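Leucine aminopeptidase 2 (Saccharomyces cerevisiae, PDB 2XQ0) preferentially cleaves di- and tripeptides as a zinc-dependent aminopeptidase of the M1 family and also shows low epoxide hydrolase activity in vitro. Local coordinates at residues P3-I6 / E7-P11; D433-Y436 / E437-E441; V449-E452 / T453-K457. All coordinates share one frame; numbering follows the deposited sequence.

In the fold
Each of the three contacts is local, made within a single turn or so of one helix, and they follow one another along the chain without nesting or crossing. Interaction 1 winds helix 4-9 at the N terminus; more than 400 residues later interaction 2 ends helix 428-438, and interaction 3 begins and completes the short helix 451-456. The fold brings the three together, with centres about 12 to 18 Å apart. R10 reaches D433 in a salt bridge, S5 and R9 meet E452, and L435 packs on W451. The N-terminal helix thus lies against two helices from the later part of the chain, away from the zinc site.

Interaction 1: residues P3-I6 / E7-P11; sequences PLSI and EQRRP
P3 stands at the N-cap position of helix 4-9, and its carbonyl opens the helical bonding: E7 N donates to P3 O at 3.0 Å, nearly straight at 170° and in the carbonyl plane. One residue on, L4 O receives Q8 N at 2.6 Å, a short bond approached nearly along the C=O axis. The first methylenes of the Q8 side chain lie beside this same oxygen, with Q8 CG 3.4 Å from L4 O. Q8 then runs extended and brings OE1 back beside the backbone of S5, Q8 OE1 lying 3.5 Å from S5 CA.

The bond from R9 N to S5 O is weak, R9 N being shared with I6 O. With OG anti to the backbone N (chi1 159°), the hydroxyl points to the side where R9 extends, and R9 NE passes 4.2 Å from S5 OG, which sits at the guanidinium edge near its plane. That spacing is no bond; the two groups share a partner, the carboxylate of E452, to which S5 OG probably hydrogen-bonds, the contact being too short to be trusted in detail, and which forms a salt bridge with R9 NH2.

The last carbonyl of the series, I6 O, is gripped by two donors. R10 N comes almost head-on, while R9 N, 2.8 Å from I6 O, stands above the carbonyl plane. This doubling mixes an i+4 with an i+3 bond where the helix ends, and R10 is the first residue to leave helical angles.

The helix lies at the protein surface with one side turned inward. There I6 touches L432 of helix 428-438 and W451 and L455 of helix 451-456, P3 rests on Y436 and W451, and R10 makes a salt bridge with D433.

Interaction 2: residues D433-Y436 / E437-E441; sequences DTLY and EFYPE
L435 and Y439 carry the tight side of this last turn of helix 428-438. L435 CD1 lies 3.9 Å from Y439 CE2, the two side chains crossing obliquely, and L435 O sits at the edge of the same ring near its plane. L435 O also accepts from Y439 N at 3.3 Å, besides a weak bond from F438 N. On one face of the Y439 ring, F438 CD2 stands 3.6 Å above the plane, over its centre. With an alanine at Y439, L435 CD1 and F438 CD2 would probably face a gap, and the carbonyl of E409 would lose the hydroxyl that now bonds it.

The other side is looser. E437 N still bonds D433 O well, at 2.8 Å and 162°, but the E437 side chain merely folds back beside that carbonyl, E437 CG 3.1 Å from D433 O. E437 OE2 stays 5.5 Å from D433 OD2, a like-charged neighbour whose carboxylate is paired with R10. Where Y439 leaves helical angles, a water donates to both Y436 O and Y439 O, bridging the end of the helix before P440.

Helix 407-420 covers the packed side, with F413 against L435 and F410 against Y439, while helix 443-447 places L446 on L435 and Y436.

Interaction 3: residues V449-E452 / T453-K457; sequences VDWE and TWLYK
D450 and T453 face each other across the first turn of helix 451-456, where the backbone passes from an inverse gamma turn centred on D450 into the helix. W454 N donates to D450 O at 3.1 Å in an almost perfectly straight bond (177°), and T453 N adds a weak one to the same oxygen. Farther along, L455 N bonds W451 O, while Y456 N reaches E452 O from above the carbonyl plane.

D450 is the N-cap. Its CG lies anti to the backbone N (chi1 -174°), which swings the carboxylate over the start of the helix. There D450 OD1 accepts a weak capping bond from T453 N at 3.3 Å, and D450 OD2 takes the T453 hydroxyl at a very short 2.5 Å from T453 OG1. Both carboxylate oxygens are thus used on one residue, and the amide dipoles of the first turn would probably help to stabilise the negative charge.

Two tryptophans frame the entry to the helix. V449 CG1 sits 3.4 Å above one face of the W451 ring, over its centre, and at the same time lies 4.0 Å from W454 CD1, the V449 and W454 side chains crossing at about a right angle. A water in the plane of the W454 ring accepts from W454 NE1 and from D450 N, tying the indole to the backbone at the cap. Along the helix, W451 CE3 approaches L455 CD1 at 4.3 Å.

E452 and Y456 cross with carboxylate and ring planes 41° apart, E452 OE1 lying 4.1 Å from Y456 CB. Both turn toward helix 4-9, where the R9 guanidinium makes a cation-pi contact with Y456.

Interaction 1: residues P3-I6 / E7-P11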
loop_
_atom_site.group_PDB
_atom_site.type_symbol
_atom_site.label_atom_id
_atom_site.label_comp_id
_atom_site.label_asym_id
_atom_site.label_seq_id
_atom_site.Cartn_x
_atom_site.Cartn_y
_atom_site.Cartn_z
ATOM N N PRO A 3 13.441 -3.962 -28.480
ATOM C CA PRO A 3 14.248 -5.165 -28.729
ATOM C C PRO A 3 13.448 -6.466 -28.911
ATOM O O PRO A 3 12.271 -6.551 -28.536
ATOM C CB PRO A 3 15.123 -5.262 -27.476
ATOM C CG PRO A 3 15.173 -3.877 -26.938
ATOM C CD PRO A 3 13.838 -3.285 -27.233
ATOM N N LEU A 4 14.134 -7.478 -29.447
ATOM C CA LEU A 4 13.543 -8.758 -29.857
ATOM C C LEU A 4 12.904 -9.618 -28.751
ATOM O O LEU A 4 11.746 -10.007 -28.876
ATOM C CB LEU A 4 14.571 -9.597 -30.629
ATOM C CG LEU A 4 15.032 -9.091 -32.001
ATOM C CD1 LEU A 4 15.636 -7.691 -31.909
ATOM C CD2 LEU A 4 16.031 -10.059 -32.628
ATOM N N SER A 5 13.648 -9.946 -27.697
ATOM C CA SER A 5 13.092 -10.805 -26.646
ATOM C C SER A 5 11.840 -10.211 -25.994
ATOM O O SER A 5 10.941 -10.944 -25.580
ATOM C CB SER A 5 14.121 -11.122 -25.566
ATOM O OG SER A 5 13.449 -11.520 -24.381
ATOM N N ILE A 6 11.800 -8.887 -25.887
ATOM C CA ILE A 6 10.582 -8.182 -25.500
ATOM C C ILE A 6 9.476 -8.425 -26.532
ATOM O O ILE A 6 8.416 -8.964 -26.208
ATOM C CB ILE A 6 10.838 -6.673 -25.388
ATOM C CG1 ILE A 6 11.820 -6.389 -24.244
ATOM C CG2 ILE A 6 9.523 -5.917 -25.209
ATOM C CD1 ILE A 6 11.488 -7.128 -22.968
ATOM N N GLU A 7 9.738 -8.010 -27.771
ATOM C CA GLU A 7 8.884 -8.319 -28.915
ATOM C C GLU A 7 8.365 -9.745 -28.778
ATOM O O GLU A 7 7.182 -9.998 -28.968
ATOM C CB GLU A 7 9.677 -8.157 -30.220
ATOM C CG GLU A 7 8.858 -8.234 -31.521
ATOM C CD GLU A 7 9.727 -8.364 -32.784
ATOM O OE1 GLU A 7 9.936 -7.355 -33.498
ATOM O OE2 GLU A 7 10.191 -9.489 -33.070
ATOM N N GLN A 8 9.254 -10.671 -28.424
ATOM C CA GLN A 8 8.918 -12.094 -28.318
ATOM C C GLN A 8 7.923 -12.449 -27.193
ATOM O O GLN A 8 7.118 -13.373 -27.340
ATOM C CB GLN A 8 10.192 -12.925 -28.144
ATOM C CG GLN A 8 10.910 -13.269 -29.443
ATOM C CD GLN A 8 12.248 -13.950 -29.206
ATOM O OE1 GLN A 8 12.733 -14.011 -28.073
ATOM N NE2 GLN A 8 12.856 -14.459 -30.276
ATOM N N ARG A 9 7.990 -11.732 -26.079
ATOM C CA ARG A 9 7.148 -12.035 -24.918
ATOM C C ARG A 9 5.797 -11.344 -24.991
ATOM O O ARG A 9 4.845 -11.731 -24.318
ATOM C CB ARG A 9 7.849 -11.620 -23.628
ATOM C CG ARG A 9 9.097 -12.409 -23.333
ATOM C CD ARG A 9 9.319 -12.512 -21.840
ATOM N NE ARG A 9 10.693 -12.895 -21.536
ATOM C CZ ARG A 9 11.033 -13.777 -20.604
ATOM N NH1 ARG A 9 10.089 -14.375 -19.884
ATOM N NH2 ARG A 9 12.317 -14.059 -20.400
ATOM N N ARG A 10 5.719 -10.329 -25.832
ATOM C CA ARG A 10 4.532 -9.500 -25.917
ATOM C C ARG A 10 3.370 -10.255 -26.536
ATOM O O ARG A 10 3.556 -11.005 -27.481
ATOM C CB ARG A 10 4.854 -8.270 -26.757
ATOM C CG ARG A 10 3.638 -7.503 -27.163
ATOM C CD ARG A 10 3.876 -6.831 -28.476
ATOM N NE ARG A 10 4.832 -5.744 -28.361
ATOM C CZ ARG A 10 4.520 -4.534 -27.920
ATOM N NH1 ARG A 10 3.283 -4.261 -27.530
ATOM N NH2 ARG A 10 5.448 -3.598 -27.864
ATOM N N PRO A 11 2.160 -10.062 -26.009
ATOM C CA PRO A 11 1.005 -10.713 -26.629
ATOM C C PRO A 11 0.649 -10.049 -27.957
ATOM O O PRO A 11 1.058 -8.914 -28.220
ATOM C CB PRO A 11 -0.113 -10.477 -25.603
ATOM C CG PRO A 11 0.306 -9.262 -24.868
ATOM C CD PRO A 11 1.796 -9.319 -24.793
#

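Interaction 2: residues D433-Y436 / E437-E441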
loop_
_atom_site.group_PDB
_atom_site.type_symbol
_atom_site.label_atom_id
_atom_site.label_comp_id
_atom_site.label_asym_id
_atom_site.label_seq_id
_atom_site.Cartn_x
_atom_site.Cartn_y
_atom_site.Cartn_z
ATOM N N ASP A 433 7.021 0.641 -25.558
ATOM C CA ASP A 433 6.738 1.312 -26.829
ATOM C C ASP A 433 6.748 2.828 -26.664
ATOM O O ASP A 433 7.270 3.546 -27.500
ATOM C CB ASP A 433 5.357 0.922 -27.364
ATOM C CG ASP A 433 5.229 -0.552 -27.638
ATOM O OD1 ASP A 433 6.263 -1.207 -27.828
ATOM O OD2 ASP A 433 4.087 -1.051 -27.678
ATOM N N THR A 434 6.103 3.313 -25.615
ATOM C CA THR A 434 5.993 4.748 -25.400
ATOM C C THR A 434 7.365 5.361 -25.138
ATOM O O THR A 434 7.687 6.457 -25.624
ATOM C CB THR A 434 5.073 5.052 -24.213
ATOM O OG1 THR A 434 3.778 4.482 -24.464
ATOM C CG2 THR A 434 4.958 6.566 -24.017
ATOM N N LEU A 435 8.171 4.651 -24.357
ATOM C CA LEU A 435 9.503 5.119 -24.041
ATOM C C LEU A 435 10.271 5.238 -25.349
ATOM O O LEU A 435 10.908 6.258 -25.613
ATOM C CB LEU A 435 10.181 4.166 -23.042
ATOM C CG LEU A 435 11.568 4.497 -22.476
ATOM C CD1 LEU A 435 11.553 5.751 -21.596
ATOM C CD2 LEU A 435 12.089 3.314 -21.692
ATOM N N TYR A 436 10.182 4.209 -26.191
ATOM C CA TYR A 436 10.913 4.218 -27.459
ATOM C C TYR A 436 10.395 5.269 -28.451
ATOM O O TYR A 436 11.181 5.928 -29.112
ATOM C CB TYR A 436 10.947 2.829 -28.106
ATOM C CG TYR A 436 12.102 1.959 -27.651
ATOM C CD1 TYR A 436 12.059 1.278 -26.439
ATOM C CD2 TYR A 436 13.237 1.814 -28.443
ATOM C CE1 TYR A 436 13.116 0.476 -26.032
ATOM C CE2 TYR A 436 14.300 1.023 -28.043
ATOM C CZ TYR A 436 14.236 0.359 -26.840
ATOM O OH TYR A 436 15.289 -0.436 -26.453
ATOM N N GLU A 437 9.081 5.442 -28.540
ATOM C CA GLU A 437 8.545 6.468 -29.432
ATOM C C GLU A 437 8.978 7.873 -28.987
ATOM O O GLU A 437 9.177 8.765 -29.818
ATOM C CB GLU A 437 7.019 6.387 -29.514
ATOM C CG GLU A 437 6.483 5.065 -30.035
ATOM C CD GLU A 437 5.036 4.821 -29.623
ATOM O OE1 GLU A 437 4.499 5.608 -28.808
ATOM O OE2 GLU A 437 4.440 3.834 -30.109
ATOM N N PHE A 438 9.131 8.066 -27.680
ATOM C CA PHE A 438 9.427 9.390 -27.146
ATOM C C PHE A 438 10.886 9.823 -27.357
ATOM O O PHE A 438 11.169 11.008 -27.539
ATOM C CB PHE A 438 9.049 9.490 -25.662
ATOM C CG PHE A 438 9.084 10.887 -25.138
ATOM C CD1 PHE A 438 8.047 11.766 -25.407
ATOM C CD2 PHE A 438 10.164 11.337 -24.415
ATOM C CE1 PHE A 438 8.079 13.076 -24.940
ATOM C CE2 PHE A 438 10.210 12.648 -23.945
ATOM C CZ PHE A 438 9.164 13.515 -24.213
ATOM N N TYR A 439 11.804 8.862 -27.339
ATOM C CA TYR A 439 13.228 9.163 -27.450
ATOM C C TYR A 439 13.880 8.601 -28.727
ATOM O O TYR A 439 14.769 7.744 -28.649
ATOM C CB TYR A 439 13.973 8.609 -26.230
ATOM C CG TYR A 439 13.679 9.293 -24.909
ATOM C CD1 TYR A 439 14.206 10.546 -24.616
ATOM C CD2 TYR A 439 12.911 8.666 -23.940
ATOM C CE1 TYR A 439 13.956 11.170 -23.400
ATOM C CE2 TYR A 439 12.663 9.276 -22.715
ATOM C CZ TYR A 439 13.188 10.526 -22.453
ATOM O OH TYR A 439 12.937 11.134 -21.244
ATOM N N PRO A 440 13.447 9.082 -29.907
ATOM C CA PRO A 440 14.027 8.632 -31.181
ATOM C C PRO A 440 15.531 8.850 -31.229
ATOM O O PRO A 440 16.261 7.995 -31.732
ATOM C CB PRO A 440 13.350 9.528 -32.217
ATOM C CG PRO A 440 12.094 9.994 -31.569
ATOM C CD PRO A 440 12.409 10.107 -30.104
ATOM N N GLU A 441 15.988 9.983 -30.712
ATOM C CA GLU A 441 17.406 10.313 -30.776
ATOM C C GLU A 441 18.230 9.477 -29.808
ATOM O O GLU A 441 19.449 9.420 -29.916
ATOM C CB GLU A 441 17.632 11.806 -30.523
ATOM C CG GLU A 441 17.136 12.702 -31.659
ATOM C CD GLU A 441 17.740 14.101 -31.631
ATOM O OE1 GLU A 441 18.919 14.246 -31.237
ATOM O OE2 GLU A 441 17.035 15.058 -32.019
HETATM O O HOH W 1 13.809 5.325 -29.233
#

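Interaction 3: residues V449-E452 / T453-K457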
loop_
_atom_site.group_PDB
_atom_site.type_symbol
_atom_site.label_atom_id
_atom_site.label_comp_id
_atom_site.label_asym_id
_atom_site.label_seq_id
_atom_site.Cartn_x
_atom_site.Cartn_y
_atom_site.Cartn_z
ATOM N N VAL A 449 20.075 -0.949 -22.534
ATOM C CA VAL A 449 19.432 -1.421 -21.309
ATOM C C VAL A 449 19.198 -2.926 -21.406
ATOM O O VAL A 449 18.583 -3.395 -22.360
ATOM C CB VAL A 449 18.062 -0.730 -21.077
ATOM C CG1 VAL A 449 17.313 -1.387 -19.914
ATOM C CG2 VAL A 449 18.240 0.758 -20.824
ATOM N N ASP A 450 19.692 -3.689 -20.437
ATOM C CA ASP A 450 19.446 -5.129 -20.438
ATOM C C ASP A 450 17.996 -5.400 -20.004
ATOM O O ASP A 450 17.736 -5.764 -18.851
ATOM C CB ASP A 450 20.425 -5.817 -19.496
ATOM C CG ASP A 450 20.334 -7.337 -19.549
ATOM O OD1 ASP A 450 19.536 -7.891 -20.350
ATOM O OD2 ASP A 450 21.082 -7.975 -18.775
ATOM N N TRP A 451 17.060 -5.226 -20.932
ATOM C CA TRP A 451 15.646 -5.324 -20.606
ATOM C C TRP A 451 15.315 -6.689 -20.041
ATOM O O TRP A 451 14.422 -6.829 -19.204
ATOM C CB TRP A 451 14.786 -5.002 -21.829
ATOM C CG TRP A 451 14.888 -3.559 -22.225
ATOM C CD1 TRP A 451 15.524 -3.055 -23.320
ATOM C CD2 TRP A 451 14.360 -2.432 -21.516
ATOM N NE1 TRP A 451 15.417 -1.685 -23.343
ATOM C CE2 TRP A 451 14.707 -1.277 -22.246
ATOM C CE3 TRP A 451 13.630 -2.284 -20.330
ATOM C CZ2 TRP A 451 14.342 0.003 -21.839
ATOM C CZ3 TRP A 451 13.271 -1.016 -19.930
ATOM C CH2 TRP A 451 13.627 0.113 -20.681
ATOM N N GLU A 452 16.061 -7.690 -20.484
ATOM C CA GLU A 452 15.816 -9.069 -20.079
ATOM C C GLU A 452 16.099 -9.285 -18.604
ATOM O O GLU A 452 15.352 -9.974 -17.914
ATOM C CB GLU A 452 16.683 -10.024 -20.914
ATOM C CG GLU A 452 15.938 -10.715 -22.038
ATOM C CD GLU A 452 15.021 -11.802 -21.527
ATOM O OE1 GLU A 452 15.178 -12.203 -20.358
ATOM O OE2 GLU A 452 14.145 -12.257 -22.289
ATOM N N THR A 453 17.187 -8.698 -18.122
ATOM C CA THR A 453 17.556 -8.847 -16.726
ATOM C C THR A 453 16.606 -8.047 -15.842
ATOM O O THR A 453 16.092 -8.560 -14.846
ATOM C CB THR A 453 19.014 -8.421 -16.481
ATOM O OG1 THR A 453 19.881 -9.350 -17.133
ATOM C CG2 THR A 453 19.335 -8.416 -15.002
ATOM N N TRP A 454 16.360 -6.798 -16.222
ATOM C CA TRP A 454 15.496 -5.930 -15.436
ATOM C C TRP A 454 14.072 -6.472 -15.333
ATOM O O TRP A 454 13.514 -6.552 -14.246
ATOM C CB TRP A 454 15.470 -4.515 -16.014
ATOM C CG TRP A 454 16.663 -3.686 -15.637
ATOM C CD1 TRP A 454 17.729 -3.375 -16.431
ATOM C CD2 TRP A 454 16.911 -3.062 -14.368
ATOM N NE1 TRP A 454 18.621 -2.592 -15.738
ATOM C CE2 TRP A 454 18.140 -2.380 -14.472
ATOM C CE3 TRP A 454 16.204 -3.003 -13.162
ATOM C CZ2 TRP A 454 18.683 -1.657 -13.414
ATOM C CZ3 TRP A 454 16.739 -2.284 -12.119
ATOM C CH2 TRP A 454 17.971 -1.624 -12.248
ATOM N N LEU A 455 13.481 -6.837 -16.466
ATOM C CA LEU A 455 12.079 -7.230 -16.467
ATOM C C LEU A 455 11.790 -8.686 -16.063
ATOM O O LEU A 455 10.794 -8.957 -15.380
ATOM C CB LEU A 455 11.437 -6.899 -17.812
ATOM C CG LEU A 455 11.416 -5.422 -18.200
ATOM C CD1 LEU A 455 10.687 -5.247 -19.514
ATOM C CD2 LEU A 455 10.771 -4.563 -17.126
ATOM N N TYR A 456 12.640 -9.623 -16.461
ATOM C CA TYR A 456 12.297 -11.040 -16.314
ATOM C C TYR A 456 13.265 -11.887 -15.489
ATOM O O TYR A 456 13.034 -13.066 -15.301
ATOM C CB TYR A 456 12.059 -11.686 -17.687
ATOM C CG TYR A 456 10.848 -11.125 -18.382
ATOM C CD1 TYR A 456 9.582 -11.582 -18.068
ATOM C CD2 TYR A 456 10.968 -10.111 -19.326
ATOM C CE1 TYR A 456 8.460 -11.053 -18.682
ATOM C CE2 TYR A 456 9.852 -9.573 -19.944
ATOM C CZ TYR A 456 8.606 -10.052 -19.620
ATOM O OH TYR A 456 7.492 -9.531 -20.228
ATOM N N LYS A 457 14.342 -11.300 -14.989
ATOM C CA LYS A 457 15.318 -12.099 -14.258
ATOM C C LYS A 457 15.101 -11.897 -12.768
ATOM O O LYS A 457 14.746 -10.798 -12.344
ATOM C CB LYS A 457 16.739 -11.687 -14.664
ATOM C CG LYS A 457 17.822 -12.736 -14.427
ATOM C CD LYS A 457 18.651 -12.951 -15.691
ATOM C CE LYS A 457 20.134 -12.660 -15.461
ATOM N NZ LYS A 457 20.810 -13.695 -14.623
HETATM O O HOH W 2 20.943 -2.229 -17.983
#